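Local coordinates for protein cytosine deaminase (PDB 4R85) that catalyses the hydrolytic deamination of 5-methylcytosine and probably of cytosine at an iron(II) site in an amidohydrolase barrel, at residues A[64-70]-A[82-86]; A[120-124]-A[152-157]; A[196-200]-A[227-233]. All blocks are in the same frame, centred on the assembly; numbering follows the deposited sequence.

Contact 1. Residues A[64-70]-A[82-86]; sequences TAGEPEW and RWSQR
R86 reaches back from helix 76-87 to E67, in the loop between barrel strand 47-57 and that helix. Its CG is anti to the backbone N (chi1 -178°) and the chain bends at chi2, which brings NE of R86 to OE1 of E67 at 2.6 Å, close to the guanidinium plane and nearly in line with the C-O bond. NH1 of R86 adds a weak second bond to the same oxygen and a salt bridge to D94. One turn earlier, R82 gives NE to O of W70 at 3.0 Å, from well above the carbonyl plane. The E69 carboxylate stacks on one face of the R82 guanidinium, the planes 12° apart; its OE1, also paired with R72, makes a long, purely electrostatic salt bridge with no N-H pointing at it. OE2 of E69 takes a straight bond (171°) from NE2 of Q85, at 3.0 Å and from above the carboxylate plane, while OE1 of Q85 accepts NH2 of R82 at 2.9 Å. Both arginines probably have their charge largely balanced by carboxylates (E67 and D94; E69 and E78), and polar bonds mainly fasten the loop to successive helix turns.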
loop_
_atom_site.group_PDB
_atom_site.type_symbol
_atom_site.label_atom_id
_atom_site.label_comp_id
_atom_site.label_asym_id
_atom_site.label_seq_id
_atom_site.Cartn_x
_atom_site.Cartn_y
_atom_site.Cartn_z
ATOM N N THR A 64 12.649 -12.379 12.108
ATOM C CA THR A 64 14.093 -12.432 12.387
ATOM C C THR A 64 14.826 -11.204 11.851
ATOM O O THR A 64 16.057 -11.171 11.841
ATOM C CB THR A 64 14.776 -13.694 11.791
ATOM O OG1 THR A 64 14.729 -13.653 10.360
ATOM C CG2 THR A 64 14.118 -14.973 12.290
ATOM N N ALA A 65 14.071 -10.203 11.402
ATOM C CA ALA A 65 14.662 -8.951 10.918
ATOM C C ALA A 65 15.662 -8.344 11.915
ATOM O O ALA A 65 15.335 -8.136 13.091
ATOM C CB ALA A 65 13.569 -7.943 10.593
ATOM N N GLY A 66 16.875 -8.078 11.432
ATOM C CA GLY A 66 17.926 -7.453 12.224
ATOM C C GLY A 66 18.796 -8.393 13.046
ATOM O O GLY A 66 19.672 -7.941 13.797
ATOM N N GLU A 67 18.555 -9.695 12.915
ATOM C CA GLU A 67 19.303 -10.710 13.658
ATOM C C GLU A 67 20.239 -11.466 12.726
ATOM O O GLU A 67 19.776 -12.181 11.843
ATOM C CB GLU A 67 18.339 -11.726 14.279
ATOM C CG GLU A 67 17.295 -11.132 15.218
ATOM C CD GLU A 67 16.272 -12.160 15.689
ATOM O OE1 GLU A 67 16.307 -13.318 15.212
ATOM O OE2 GLU A 67 15.424 -11.807 16.538
ATOM N N PRO A 68 21.560 -11.345 12.932
ATOM C CA PRO A 68 22.258 -10.551 13.949
ATOM C C PRO A 68 22.535 -9.126 13.463
ATOM O O PRO A 68 22.973 -8.276 14.233
ATOM C CB PRO A 68 23.568 -11.322 14.132
ATOM C CG PRO A 68 23.849 -11.863 12.778
ATOM C CD PRO A 68 22.500 -12.170 12.146
ATOM N N GLU A 69 22.280 -8.863 12.184
ATOM C CA GLU A 69 22.358 -7.491 11.695
ATOM C C GLU A 69 21.352 -7.231 10.577
ATOM O O GLU A 69 20.693 -8.152 10.091
ATOM C CB GLU A 69 23.783 -7.121 11.270
ATOM C CG GLU A 69 24.373 -7.985 10.175
ATOM C CD GLU A 69 25.873 -7.760 10.007
ATOM O OE1 GLU A 69 26.268 -6.724 9.426
ATOM O OE2 GLU A 69 26.657 -8.620 10.460
ATOM N N TRP A 70 21.241 -5.970 10.178
ATOM C CA TRP A 70 20.224 -5.550 9.219
ATOM C C TRP A 70 20.658 -5.668 7.756
ATOM O O TRP A 70 21.840 -5.559 7.430
ATOM C CB TRP A 70 19.790 -4.113 9.521
ATOM C CG TRP A 70 18.963 -4.009 10.754
ATOM C CD1 TRP A 70 19.405 -3.792 12.026
ATOM C CD2 TRP A 70 17.537 -4.137 10.839
ATOM N NE1 TRP A 70 18.342 -3.770 12.899
ATOM C CE2 TRP A 70 17.185 -3.979 12.193
ATOM C CE3 TRP A 70 16.528 -4.363 9.900
ATOM C CZ2 TRP A 70 15.862 -4.044 12.632
ATOM C CZ3 TRP A 70 15.213 -4.423 10.336
ATOM C CH2 TRP A 70 14.893 -4.265 11.687
ATOM N N ARG A 82 22.388 -12.297 5.138
ATOM C CA ARG A 82 21.946 -12.086 6.511
ATOM C C ARG A 82 21.244 -13.328 7.048
ATOM O O ARG A 82 21.406 -13.688 8.219
ATOM C CB ARG A 82 21.001 -10.884 6.607
ATOM C CG ARG A 82 21.638 -9.559 6.236
ATOM C CD ARG A 82 22.669 -9.081 7.269
ATOM N NE ARG A 82 23.456 -7.991 6.700
ATOM C CZ ARG A 82 24.755 -8.058 6.432
ATOM N NH1 ARG A 82 25.365 -7.017 5.889
ATOM N NH2 ARG A 82 25.449 -9.154 6.721
ATOM N N TRP A 83 20.462 -13.973 6.185
ATOM C CA TRP A 83 19.755 -15.187 6.556
ATOM C C TRP A 83 20.750 -16.287 6.876
ATOM O O TRP A 83 20.564 -17.054 7.826
ATOM C CB TRP A 83 18.812 -15.630 5.429
ATOM C CG TRP A 83 18.162 -16.957 5.681
ATOM C CD1 TRP A 83 18.220 -18.066 4.882
ATOM C CD2 TRP A 83 17.352 -17.321 6.817
ATOM N NE1 TRP A 83 17.497 -19.090 5.448
ATOM C CE2 TRP A 83 16.953 -18.661 6.631
ATOM C CE3 TRP A 83 16.938 -16.648 7.973
ATOM C CZ2 TRP A 83 16.152 -19.341 7.555
ATOM C CZ3 TRP A 83 16.135 -17.325 8.894
ATOM C CH2 TRP A 83 15.755 -18.656 8.677
ATOM N N SER A 84 21.805 -16.371 6.075
ATOM C CA SER A 84 22.878 -17.328 6.338
ATOM C C SER A 84 23.491 -17.137 7.738
ATOM O O SER A 84 23.771 -18.104 8.437
ATOM C CB SER A 84 23.948 -17.230 5.248
ATOM O OG SER A 84 24.951 -18.209 5.447
ATOM N N GLN A 85 23.689 -15.890 8.149
ATOM C CA GLN A 85 24.151 -15.599 9.507
ATOM C C GLN A 85 23.155 -16.060 10.567
ATOM O O GLN A 85 23.545 -16.583 11.620
ATOM C CB GLN A 85 24.360 -14.099 9.684
ATOM C CG GLN A 85 25.470 -13.514 8.859
ATOM C CD GLN A 85 25.580 -12.021 9.074
ATOM O OE1 GLN A 85 24.717 -11.266 8.639
ATOM N NE2 GLN A 85 26.631 -11.590 9.773
ATOM N N ARG A 86 21.874 -15.825 10.296
ATOM C CA ARG A 86 20.809 -16.145 11.240
ATOM C C ARG A 86 20.655 -17.654 11.391
ATOM O O ARG A 86 20.296 -18.144 12.466
ATOM C CB ARG A 86 19.485 -15.514 10.786
ATOM C CG ARG A 86 18.306 -15.744 11.745
ATOM C CD ARG A 86 18.669 -15.355 13.186
ATOM N NE ARG A 86 17.498 -15.377 14.060
ATOM C CZ ARG A 86 17.042 -16.465 14.677
ATOM N NH1 ARG A 86 15.966 -16.390 15.448
ATOM N NH2 ARG A 86 17.654 -17.633 14.517
#

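Contact 2. Residues A[120-124]-A[152-157]; sequences VTDPS and EGIESY
The ring of Y157 lies flat against T121: CB of T121 stands almost exactly over the ring centre, 3.6 Å from the centroid and 8° off the normal, a CH-pi contact over one face. CG2 of T121 spreads over the CG and CD1 side of the same ring, while the T121 carbonyl lies nearer its hydroxyl end. Beyond the ring, CD of P123 comes within 3.4 Å of OH of Y157, the proline crossing the tyrosine side chain at about a right angle. With CG anti to its backbone N (chi1 -173°), Y157 carries its ring across to the 120-124 loop. The tyrosine also touches L163 of helix 160-170.

T121 divides its branches between polar and apolar neighbours. OG1, held between the backbone N and the carbonyl carbon (chi1 50°), accepts the backbone N-H of E152 at 3.0 Å and is bonded as well to the carboxylate of D119. CG2 approaches the carbonyl O of G153 at 3.5 Å; that oxygen is buried here and has no hydrogen-bonding partner in the model. A water bridges the two loops, donating to O of T121 at 2.9 Å and lying 2.7 Å from OH of Y157. After T121, D122 forms an Asx turn, its OD1 taking both N and OG of S124 from the same face of the carboxylate.

The two loops follow the adjacent parallel barrel strands 111-119 and 143-149. The chemistry that joins them is mixed: a hydrogen bond from E152 N to T121 OG1, a water bridge and a threonine-tyrosine CH-pi contact, while K87 links them by a salt bridge to E152 and a hydrogen bond to O of T121.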
loop_
_atom_site.group_PDB
_atom_site.type_symbol
_atom_site.label_atom_id
_atom_site.label_comp_id
_atom_site.label_asym_id
_atom_site.label_seq_id
_atom_site.Cartn_x
_atom_site.Cartn_y
_atom_site.Cartn_z
ATOM N N VAL A 120 15.975 -25.462 2.886
ATOM C CA VAL A 120 16.515 -26.800 3.140
ATOM C C VAL A 120 18.010 -26.878 2.814
ATOM O O VAL A 120 18.616 -27.939 2.913
ATOM C CB VAL A 120 15.741 -27.910 2.387
ATOM C CG1 VAL A 120 14.274 -27.930 2.823
ATOM C CG2 VAL A 120 15.843 -27.723 0.877
ATOM N N THR A 121 18.606 -25.753 2.427
ATOM C CA THR A 121 20.064 -25.682 2.374
ATOM C C THR A 121 20.561 -25.380 3.787
ATOM O O THR A 121 21.161 -24.339 4.071
ATOM C CB THR A 121 20.597 -24.685 1.326
ATOM O OG1 THR A 121 19.946 -23.418 1.481
ATOM C CG2 THR A 121 20.346 -25.223 -0.096
ATOM N N ASP A 122 20.262 -26.321 4.673
ATOM C CA ASP A 122 20.628 -26.265 6.083
ATOM C C ASP A 122 20.762 -27.726 6.486
ATOM O O ASP A 122 19.778 -28.461 6.528
ATOM C CB ASP A 122 19.537 -25.546 6.895
ATOM C CG ASP A 122 19.894 -25.400 8.383
ATOM O OD1 ASP A 122 20.826 -26.082 8.852
ATOM O OD2 ASP A 122 19.237 -24.596 9.090
ATOM N N PRO A 123 21.997 -28.169 6.749
ATOM C CA PRO A 123 22.238 -29.593 7.002
ATOM C C PRO A 123 21.477 -30.129 8.220
ATOM O O PRO A 123 21.299 -31.339 8.329
ATOM C CB PRO A 123 23.754 -29.655 7.227
ATOM C CG PRO A 123 24.280 -28.480 6.468
ATOM C CD PRO A 123 23.250 -27.401 6.665
ATOM N N SER A 124 21.022 -29.248 9.106
ATOM C CA SER A 124 20.276 -29.686 10.290
ATOM C C SER A 124 18.800 -29.935 9.967
ATOM O O SER A 124 18.124 -30.685 10.679
ATOM C CB SER A 124 20.377 -28.639 11.408
ATOM O OG SER A 124 19.678 -27.458 11.040
ATOM N N GLU A 152 20.138 -21.633 -0.973
ATOM C CA GLU A 152 21.480 -21.381 -1.484
ATOM C C GLU A 152 21.813 -22.205 -2.728
ATOM O O GLU A 152 22.973 -22.305 -3.137
ATOM C CB GLU A 152 22.516 -21.527 -0.363
ATOM C CG GLU A 152 22.256 -20.471 0.715
ATOM C CD GLU A 152 23.328 -20.401 1.773
ATOM O OE1 GLU A 152 22.968 -20.285 2.966
ATOM O OE2 GLU A 152 24.520 -20.454 1.410
ATOM N N GLY A 153 20.781 -22.773 -3.340
ATOM C CA GLY A 153 20.953 -23.490 -4.587
ATOM C C GLY A 153 20.964 -24.993 -4.420
ATOM O O GLY A 153 21.404 -25.523 -3.395
ATOM N N ILE A 154 20.456 -25.682 -5.433
ATOM C CA ILE A 154 20.522 -27.134 -5.499
ATOM C C ILE A 154 21.909 -27.595 -5.958
ATOM O O ILE A 154 22.524 -28.478 -5.349
ATOM C CB ILE A 154 19.451 -27.675 -6.478
ATOM C CG1 ILE A 154 18.060 -27.354 -5.938
ATOM C CG2 ILE A 154 19.621 -29.176 -6.696
ATOM C CD1 ILE A 154 16.925 -27.746 -6.869
ATOM N N GLU A 155 22.399 -27.002 -7.041
ATOM C CA GLU A 155 23.644 -27.451 -7.653
ATOM C C GLU A 155 24.832 -26.713 -7.059
ATOM O O GLU A 155 25.974 -27.106 -7.265
ATOM C CB GLU A 155 23.621 -27.205 -9.172
ATOM C CG GLU A 155 22.335 -27.594 -9.889
ATOM C CD GLU A 155 22.168 -29.109 -10.041
ATOM O OE1 GLU A 155 21.505 -29.533 -11.008
ATOM O OE2 GLU A 155 22.693 -29.881 -9.203
ATOM N N SER A 156 24.548 -25.637 -6.330
ATOM C CA SER A 156 25.580 -24.686 -5.918
ATOM C C SER A 156 25.889 -24.744 -4.412
ATOM O O SER A 156 26.739 -24.004 -3.916
ATOM C CB SER A 156 25.155 -23.266 -6.323
ATOM O OG SER A 156 24.677 -23.221 -7.673
ATOM N N TYR A 157 25.193 -25.625 -3.700
ATOM C CA TYR A 157 25.347 -25.793 -2.252
ATOM C C TYR A 157 25.738 -27.241 -1.987
ATOM O O TYR A 157 25.242 -28.138 -2.671
ATOM C CB TYR A 157 24.014 -25.487 -1.565
ATOM C CG TYR A 157 24.076 -25.457 -0.056
ATOM C CD1 TYR A 157 23.702 -26.569 0.698
ATOM C CD2 TYR A 157 24.517 -24.320 0.616
ATOM C CE1 TYR A 157 23.763 -26.550 2.082
ATOM C CE2 TYR A 157 24.583 -24.292 2.007
ATOM C CZ TYR A 157 24.205 -25.410 2.730
ATOM O OH TYR A 157 24.260 -25.391 4.100
HETATM O O HOH W 1 23.439 -23.289 5.516
#

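Contact 3. Residues A[196-200]-A[227-233]; sequences MDLAQ and EARVRGM
R231 lays a face of its guanidinium on M196 of the neighbouring helix and turns its edge to D197 and Q200. CB of M196 sits 3.6 Å above the centre of that guanidinium face, so the group is packed flat against aliphatic carbon while its rim serves the polar partners. End-on, NH1 and NH2 both grip OD1 of D197, the NH1 bond being 2.8 Å long; the oxygen is in the guanidinium plane, but the carboxylate itself is turned 44° from it. Along the other edge, NE and NH2 hold OE2 of E227 side-on, with NE to OE2 at 2.9 Å. NH1 has a further acceptor in OE1 of Q200, also at 2.8 Å, the amide and guanidinium planes standing 66° apart. R231 manages this because its chain runs extended from CG to NE, whereas E227 bends at chi2 (-51°) to bring its carboxylate back beside the arginine one turn on. Two carboxylates thus share one positive charge, which probably offsets their mutual repulsion.

Beneath this polar layer the methionines meet. CE of M196 reaches SD of M233 at 3.8 Å and also packs against A228, while SD of M233 lies 3.4 Å from CG of Q200. M233 enters just after the Schellman motif at G232, which ends the helix.

Helices 185-202 and 220-231 run in broadly the same direction as neighbouring outer helices of the barrel, the axes of their 196-200 and 227-231 segments approaching to 11.6 Å. M196 and A199 rest on V206 of strand 205-209, M196 and A228 on V237 of strand 237-240, and L198 packs on M164, T165 and I168 of helix 160-170.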
loop_
_atom_site.group_PDB
_atom_site.type_symbol
_atom_site.label_atom_id
_atom_site.label_comp_id
_atom_site.label_asym_id
_atom_site.label_seq_id
_atom_site.Cartn_x
_atom_site.Cartn_y
_atom_site.Cartn_z
ATOM N N MET A 196 12.078 -31.110 -11.081
ATOM C CA MET A 196 10.908 -31.684 -11.741
ATOM C C MET A 196 10.922 -33.214 -11.673
ATOM O O MET A 196 9.888 -33.833 -11.430
ATOM C CB MET A 196 10.784 -31.180 -13.188
ATOM C CG MET A 196 10.480 -29.689 -13.291
ATOM S SD MET A 196 8.873 -29.195 -12.603
ATOM C CE MET A 196 7.766 -29.655 -13.953
ATOM N N ASP A 197 12.094 -33.823 -11.862
ATOM C CA ASP A 197 12.228 -35.272 -11.696
ATOM C C ASP A 197 11.875 -35.691 -10.272
ATOM O O ASP A 197 11.176 -36.689 -10.063
ATOM C CB ASP A 197 13.659 -35.740 -12.006
ATOM C CG ASP A 197 13.981 -35.719 -13.495
ATOM O OD1 ASP A 197 13.040 -35.631 -14.314
ATOM O OD2 ASP A 197 15.179 -35.810 -13.843
ATOM N N LEU A 198 12.401 -34.947 -9.298
ATOM C CA LEU A 198 12.098 -35.175 -7.887
ATOM C C LEU A 198 10.587 -35.133 -7.621
ATOM O O LEU A 198 10.028 -36.057 -7.041
ATOM C CB LEU A 198 12.817 -34.130 -7.020
ATOM C CG LEU A 198 12.759 -34.307 -5.499
ATOM C CD1 LEU A 198 13.407 -35.619 -5.067
ATOM C CD2 LEU A 198 13.414 -33.095 -4.794
ATOM N N ALA A 199 9.930 -34.060 -8.042
ATOM C CA ALA A 199 8.482 -33.930 -7.856
ATOM C C ALA A 199 7.713 -35.075 -8.500
ATOM O O ALA A 199 6.753 -35.584 -7.921
ATOM C CB ALA A 199 7.994 -32.614 -8.395
ATOM N N GLN A 200 8.132 -35.487 -9.694
ATOM C CA GLN A 200 7.442 -36.594 -10.369
ATOM C C GLN A 200 7.660 -37.922 -9.675
ATOM O O GLN A 200 6.742 -38.735 -9.572
ATOM C CB GLN A 200 7.880 -36.724 -11.828
ATOM C CG GLN A 200 7.108 -35.853 -12.769
ATOM C CD GLN A 200 7.196 -36.326 -14.207
ATOM O OE1 GLN A 200 8.275 -36.362 -14.801
ATOM N NE2 GLN A 200 6.059 -36.690 -14.774
ATOM N N GLU A 227 9.029 -28.046 -19.032
ATOM C CA GLU A 227 9.024 -29.319 -18.321
ATOM C C GLU A 227 7.622 -29.651 -17.830
ATOM O O GLU A 227 7.177 -30.793 -17.919
ATOM C CB GLU A 227 10.012 -29.283 -17.149
ATOM C CG GLU A 227 11.466 -29.307 -17.625
ATOM C CD GLU A 227 11.711 -30.451 -18.609
ATOM O OE1 GLU A 227 12.220 -30.190 -19.726
ATOM O OE2 GLU A 227 11.383 -31.614 -18.269
ATOM N N ALA A 228 6.929 -28.651 -17.295
ATOM C CA ALA A 228 5.578 -28.871 -16.813
ATOM C C ALA A 228 4.660 -29.325 -17.954
ATOM O O ALA A 228 3.831 -30.223 -17.772
ATOM C CB ALA A 228 5.045 -27.610 -16.174
ATOM N N ARG A 229 4.816 -28.708 -19.126
ATOM C CA ARG A 229 3.957 -29.018 -20.283
ATOM C C ARG A 229 4.204 -30.444 -20.775
ATOM O O ARG A 229 3.270 -31.225 -20.954
ATOM C CB ARG A 229 4.194 -28.023 -21.431
ATOM C CG ARG A 229 3.223 -28.208 -22.619
ATOM C CD ARG A 229 3.710 -27.508 -23.896
ATOM N NE ARG A 229 4.949 -28.107 -24.387
ATOM C CZ ARG A 229 5.006 -29.171 -25.184
ATOM N NH1 ARG A 229 3.886 -29.752 -25.598
ATOM N NH2 ARG A 229 6.184 -29.652 -25.573
ATOM N N VAL A 230 5.474 -30.778 -20.976
ATOM C CA VAL A 230 5.877 -32.098 -21.466
ATOM C C VAL A 230 5.469 -33.218 -20.506
ATOM O O VAL A 230 5.051 -34.305 -20.930
ATOM C CB VAL A 230 7.404 -32.130 -21.712
ATOM C CG1 VAL A 230 7.927 -33.559 -21.788
ATOM C CG2 VAL A 230 7.746 -31.361 -22.975
ATOM N N ARG A 231 5.569 -32.943 -19.211
ATOM C CA ARG A 231 5.292 -33.952 -18.194
ATOM C C ARG A 231 3.802 -34.006 -17.855
ATOM O O ARG A 231 3.352 -34.897 -17.146
ATOM C CB ARG A 231 6.131 -33.683 -16.940
ATOM C CG ARG A 231 7.629 -33.897 -17.134
ATOM C CD ARG A 231 8.401 -33.170 -16.052
ATOM N NE ARG A 231 9.834 -33.041 -16.346
ATOM C CZ ARG A 231 10.798 -33.752 -15.765
ATOM N NH1 ARG A 231 10.502 -34.664 -14.852
ATOM N NH2 ARG A 231 12.070 -33.536 -16.093
ATOM N N GLY A 232 3.039 -33.046 -18.369
ATOM C CA GLY A 232 1.611 -32.986 -18.118
ATOM C C GLY A 232 1.268 -32.611 -16.685
ATOM O O GLY A 232 0.238 -33.022 -16.157
ATOM N N MET A 233 2.118 -31.816 -16.045
ATOM C CA MET A 233 1.885 -31.487 -14.640
ATOM C C MET A 233 1.638 -30.001 -14.372
ATOM O O MET A 233 1.850 -29.526 -13.259
ATOM C CB MET A 233 3.009 -32.054 -13.746
ATOM C CG MET A 233 4.423 -31.796 -14.221
ATOM S SD MET A 233 5.683 -32.799 -13.356
ATOM C CE MET A 233 5.461 -32.261 -11.659
#

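The three contacts follow one another along the chain round the amidohydrolase barrel. Contacts 1 and 2 are neighbours, their centres about 18 Å apart, and meet in a packing contact only, OG of S84 lying 3.8 Å from OE1 of E152. Both lie just outside the ligand pocket: the side chain of W83, which meets the ring of the pocket residue W314, is about 7 Å from the bound 5-methylcytosine and about 11 Å from the iron(II) ion, and that of E152 about 9 Å from the ligand. D119 ties them further, bonding NE1 of W83 and OG1 of T121. Contact 3 belongs to the outer helical layer, its centre about 22 Å from that of contact 2 and about 35 Å from that of contact 1.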